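Local coordinates for protein toxin RelG (Mycobacterium tuberculosis, PDB 3G5O) that acts as the ribonuclease toxin of a type II toxin-antitoxin system, cleaving RNA and halting growth until its cognate antitoxin RelF neutralises it, at residues L77-D82 with T86-L91; G47-S50 with R55-K58. All coordinates share one frame; numbering follows the deposited sequence.

Contact 1: residues L77-D82 with T86-L91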
loop_
_atom_site.group_PDB
_atom_site.type_symbol
_atom_site.label_atom_id
_atom_site.label_comp_id
_atom_site.label_asym_id
_atom_site.label_seq_id
_atom_site.Cartn_x
_atom_site.Cartn_y
_atom_site.Cartn_z
ATOM N N LEU C 77 13.588 -8.663 -5.306
ATOM C CA LEU C 77 13.316 -8.648 -6.734
ATOM C C LEU C 77 11.830 -8.516 -6.890
ATOM O O LEU C 77 11.072 -9.174 -6.156
ATOM C CB LEU C 77 13.745 -9.973 -7.366
ATOM C CG LEU C 77 15.241 -10.079 -7.648
ATOM C CD1 LEU C 77 15.977 -10.205 -6.304
ATOM C CD2 LEU C 77 15.592 -11.291 -8.478
ATOM N N LEU C 78 11.433 -7.702 -7.855
ATOM C CA LEU C 78 10.032 -7.547 -8.262
ATOM C C LEU C 78 9.865 -8.246 -9.612
ATOM O O LEU C 78 10.608 -7.970 -10.556
ATOM C CB LEU C 78 9.682 -6.065 -8.425
ATOM C CG LEU C 78 8.238 -5.696 -8.829
ATOM C CD1 LEU C 78 7.325 -6.010 -7.649
ATOM C CD2 LEU C 78 8.139 -4.196 -9.218
ATOM N N TYR C 79 8.878 -9.120 -9.748
ATOM C CA TYR C 79 8.833 -9.945 -10.970
ATOM C C TYR C 79 7.442 -10.352 -11.396
ATOM O O TYR C 79 6.516 -10.170 -10.621
ATOM C CB TYR C 79 9.716 -11.192 -10.849
ATOM C CG TYR C 79 9.419 -12.078 -9.684
ATOM C CD1 TYR C 79 8.685 -13.249 -9.859
ATOM C CD2 TYR C 79 9.886 -11.767 -8.395
ATOM C CE1 TYR C 79 8.414 -14.113 -8.778
ATOM C CE2 TYR C 79 9.617 -12.609 -7.307
ATOM C CZ TYR C 79 8.891 -13.792 -7.511
ATOM O OH TYR C 79 8.627 -14.639 -6.444
ATOM N N ARG C 80 7.316 -10.849 -12.634
ATOM C CA ARG C 80 6.071 -11.410 -13.117
ATOM C C ARG C 80 6.327 -12.873 -13.452
ATOM O O ARG C 80 7.462 -13.254 -13.774
ATOM C CB ARG C 80 5.616 -10.675 -14.385
ATOM C CG ARG C 80 5.191 -9.198 -14.116
ATOM C CD ARG C 80 4.454 -8.630 -15.341
ATOM N NE ARG C 80 4.085 -7.212 -15.242
ATOM C CZ ARG C 80 3.019 -6.759 -14.604
ATOM N NH1 ARG C 80 2.207 -7.613 -13.981
ATOM N NH2 ARG C 80 2.752 -5.460 -14.607
ATOM N N ILE C 81 5.253 -13.668 -13.380
ATOM C CA ILE C 81 5.273 -15.099 -13.722
ATOM C C ILE C 81 4.402 -15.305 -14.954
ATOM O O ILE C 81 3.237 -14.864 -14.985
ATOM C CB ILE C 81 4.677 -15.987 -12.609
ATOM C CG1 ILE C 81 5.293 -15.663 -11.260
ATOM C CG2 ILE C 81 4.920 -17.473 -12.901
ATOM C CD1 ILE C 81 6.732 -15.565 -11.353
ATOM N N ASP C 82 4.951 -15.962 -15.952
ATOM C CA ASP C 82 4.199 -16.325 -17.139
ATOM C C ASP C 82 4.165 -17.870 -17.203
ATOM O O ASP C 82 5.094 -18.507 -17.709
ATOM C CB ASP C 82 4.876 -15.687 -18.356
ATOM C CG ASP C 82 4.202 -16.081 -19.692
ATOM O OD1 ASP C 82 3.233 -16.895 -19.690
ATOM O OD2 ASP C 82 4.672 -15.582 -20.743
ATOM N N THR C 86 6.418 -20.854 -19.196
ATOM C CA THR C 86 7.324 -21.177 -18.065
ATOM C C THR C 86 8.481 -20.176 -17.936
ATOM O O THR C 86 9.678 -20.539 -18.028
ATOM C CB THR C 86 7.848 -22.652 -18.103
ATOM O OG1 THR C 86 8.582 -22.896 -19.310
ATOM C CG2 THR C 86 6.705 -23.634 -17.978
ATOM N N THR C 87 8.097 -18.910 -17.755
ATOM C CA THR C 87 9.031 -17.808 -17.742
ATOM C C THR C 87 8.750 -16.897 -16.539
ATOM O O THR C 87 7.584 -16.721 -16.127
ATOM C CB THR C 87 8.966 -17.013 -19.100
ATOM O OG1 THR C 87 9.464 -17.855 -20.154
ATOM C CG2 THR C 87 9.852 -15.749 -19.079
ATOM N N VAL C 88 9.829 -16.355 -15.964
ATOM C CA VAL C 88 9.748 -15.299 -14.960
ATOM C C VAL C 88 10.519 -14.136 -15.543
ATOM O O VAL C 88 11.611 -14.354 -16.084
ATOM C CB VAL C 88 10.461 -15.725 -13.696
ATOM C CG1 VAL C 88 10.658 -14.494 -12.697
ATOM C CG2 VAL C 88 9.710 -16.888 -13.051
ATOM N N VAL C 89 9.964 -12.924 -15.410
ATOM C CA VAL C 89 10.596 -11.698 -15.853
ATOM C C VAL C 89 10.750 -10.729 -14.700
ATOM O O VAL C 89 9.771 -10.360 -14.046
ATOM C CB VAL C 89 9.823 -11.014 -17.021
ATOM C CG1 VAL C 89 10.613 -9.801 -17.519
ATOM C CG2 VAL C 89 9.652 -11.981 -18.210
ATOM N N ILE C 90 12.007 -10.370 -14.417
ATOM C CA ILE C 90 12.355 -9.461 -13.335
ATOM C C ILE C 90 12.195 -8.037 -13.838
ATOM O O ILE C 90 12.825 -7.664 -14.822
ATOM C CB ILE C 90 13.846 -9.625 -12.929
ATOM C CG1 ILE C 90 14.203 -11.107 -12.775
ATOM C CG2 ILE C 90 14.174 -8.805 -11.653
ATOM C CD1 ILE C 90 13.402 -11.787 -11.696
ATOM N N LEU C 91 11.396 -7.250 -13.133
ATOM C CA LEU C 91 11.095 -5.863 -13.458
ATOM C C LEU C 91 12.034 -4.923 -12.723
ATOM O O LEU C 91 12.465 -3.930 -13.304
ATOM C CB LEU C 91 9.647 -5.527 -13.014
ATOM C CG LEU C 91 8.596 -6.530 -13.490
ATOM C CD1 LEU C 91 7.265 -6.029 -13.002
ATOM C CD2 LEU C 91 8.570 -6.791 -15.074
#
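Tyr79 and Val88 meet diagonally on the helix-facing side of two antiparallel strands: CD1 of the Tyr79 ring lies 3.7 Å from CG1 of Val88, with the side chains slanting across each other. With CG wedged between the backbone N and the carbonyl carbon (chi1 56°), the ring tilts away from the partner strand. In one of the two modelled conformers of Ile90, its CD1 is 3.8 Å from Tyr79 CB and touches Leu77 CD2 at 3.9 Å. Ile81, also modelled in two conformers, in one of them lies alongside Val88. On the opposite face the stem of Arg80 crosses Leu91, CG to CD1 at 3.9 Å. The strands form a beta hairpin at the centre of the RelE/ParE-type sheet, in which 77-82 and 87-91 run at 148° to each other. Arg80 and Val89 are a hydrogen-bonded pair: Arg80 N to Val89 O is 2.9 Å and Val89 N to Arg80 O 3.0 Å. Asp82 pairs with Thr87 likewise. Near the turn, Thr86 and Thr87 both stand opposite Asp82 in a G1 beta bulge, and the Asp82 N to Thr87 O bond is short at 2.7 Å and nearly straight. Farther out, Leu49 of helix 35-51 covers Tyr79 and Ile90, while the Tyr79 hydroxyl is hydrogen-bonded to Pro53 O. Across the other face lies the antitoxin chain: its Asp75 forms a salt bridge with Arg80 NH2, and its Ile78 and Ala74 pack on Val89 and Leu91.

Contact 2: residues G47-S50 with R55-K58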
loop_
_atom_site.group_PDB
_atom_site.type_symbol
_atom_site.label_atom_id
_atom_site.label_comp_id
_atom_site.label_asym_id
_atom_site.label_seq_id
_atom_site.Cartn_x
_atom_site.Cartn_y
_atom_site.Cartn_z
ATOM N N GLY C 47 18.691 -19.454 -9.824
ATOM C CA GLY C 47 18.690 -20.655 -8.992
ATOM C C GLY C 47 17.358 -20.806 -8.285
ATOM O O GLY C 47 16.390 -21.242 -8.899
ATOM N N ASP C 48 17.297 -20.436 -7.005
ATOM C CA ASP C 48 16.063 -20.539 -6.236
ATOM C C ASP C 48 14.830 -19.898 -6.865
ATOM O O ASP C 48 13.744 -20.459 -6.756
ATOM C CB ASP C 48 16.237 -20.042 -4.788
ATOM C CG ASP C 48 17.165 -20.948 -3.966
ATOM O OD1 ASP C 48 17.531 -22.060 -4.456
ATOM O OD2 ASP C 48 17.551 -20.546 -2.844
ATOM N N LEU C 49 14.971 -18.711 -7.459
ATOM C CA LEU C 49 13.799 -18.050 -8.043
ATOM C C LEU C 49 13.256 -18.793 -9.270
ATOM O O LEU C 49 12.012 -18.953 -9.450
ATOM C CB LEU C 49 14.095 -16.595 -8.391
ATOM C CG LEU C 49 13.009 -15.903 -9.185
ATOM C CD1 LEU C 49 11.770 -15.651 -8.311
ATOM C CD2 LEU C 49 13.555 -14.605 -9.800
ATOM N N SER C 50 14.186 -19.216 -10.112
ATOM C CA SER C 50 13.887 -20.082 -11.246
ATOM C C SER C 50 13.160 -21.361 -10.834
ATOM O O SER C 50 12.158 -21.734 -11.455
ATOM C CB SER C 50 15.194 -20.476 -11.926
ATOM O OG SER C 50 14.905 -21.327 -12.989
ATOM N N ARG C 55 7.160 -19.990 -4.494
ATOM C CA ARG C 55 7.437 -20.196 -3.067
ATOM C C ARG C 55 8.375 -19.136 -2.477
ATOM O O ARG C 55 8.295 -18.834 -1.291
ATOM C CB ARG C 55 7.921 -21.635 -2.768
ATOM C CG ARG C 55 6.914 -22.757 -3.174
ATOM C CD ARG C 55 6.058 -23.330 -1.987
ATOM N NE ARG C 55 4.721 -23.812 -2.423
ATOM C CZ ARG C 55 3.940 -24.689 -1.765
ATOM N NH1 ARG C 55 4.339 -25.251 -0.628
ATOM N NH2 ARG C 55 2.743 -25.027 -2.254
ATOM N N VAL C 56 9.242 -18.547 -3.295
ATOM C CA VAL C 56 10.229 -17.620 -2.728
ATOM C C VAL C 56 9.685 -16.188 -2.593
ATOM O O VAL C 56 10.334 -15.351 -2.003
ATOM C CB VAL C 56 11.528 -17.596 -3.539
ATOM C CG1 VAL C 56 12.150 -18.985 -3.565
ATOM C CG2 VAL C 56 11.275 -17.077 -4.986
ATOM N N GLY C 57 8.538 -15.896 -3.201
ATOM C CA GLY C 57 8.036 -14.537 -3.139
ATOM C C GLY C 57 6.591 -14.502 -2.704
ATOM O O GLY C 57 6.007 -15.563 -2.462
ATOM N N LYS C 58 6.039 -13.285 -2.617
ATOM C CA LYS C 58 4.633 -13.018 -2.266
ATOM C C LYS C 58 3.974 -12.208 -3.384
ATOM O O LYS C 58 4.624 -11.336 -3.970
ATOM C CB LYS C 58 4.544 -12.170 -0.983
ATOM C CG LYS C 58 5.000 -12.902 0.299
ATOM C CD LYS C 58 3.937 -13.893 0.824
ATOM C CE LYS C 58 4.432 -14.639 2.047
ATOM N NZ LYS C 58 5.402 -15.732 1.673
#
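Val56 points its side chain across at the end of helix 35-51, meeting Asp48 and Leu49. From CB, which is directed at the helix, the two methyls part to different targets. CG1, anti to the carbonyl carbon (chi1 -60°), reaches the backbone of Asp48, 3.9 Å from its O, and is 4.4 Å from its CB. CG2 turns to Leu49 instead and packs 3.7 Å from CD1 of that leucine, with Leu49 CA a little farther off at 4.1 Å. The two side chains cross at about a right angle; the two segments bury 112 Å². Leu49 CG lies anti to its N (chi1 171°), and chi2 near 71° turns CD1 to Val56. The Asp48 carboxylate is engaged elsewhere, in salt bridges with Arg51 and Arg72. The contact spans the short connection between helix 35-51 and strand 57-59, an outer strand of the sheet within this chain. Around it, Val56 also lies on Ala70 and Arg72 of strand 68-72 and on Tyr79 of strand 75-82, while Leu49 packs on Leu77 of strand 75-82 and Val88 of strand 87-95.

Contact 1 joins two central strands of the sheet, whereas contact 2 ties the end of the helix to the approach to an outer strand. Five backbone hydrogen bonds run through 77-82 with 86-91, and 553 Å² is buried there; 47-50 with 55-58 rests on van der Waals packing of the Val56 methyls against Leu49 and the Asp48 backbone. Both are partly buried, but six residues of the hairpin pair are buried against one in contact 2, Leu49. They share one hydrophobic layer, in which Tyr79 CZ is 3.5 Å from Leu49 CD1. The antitoxin covers the Arg80, Val89 and Leu91 face of contact 1, and in contact 2 packs against Lys58 with its Asp50.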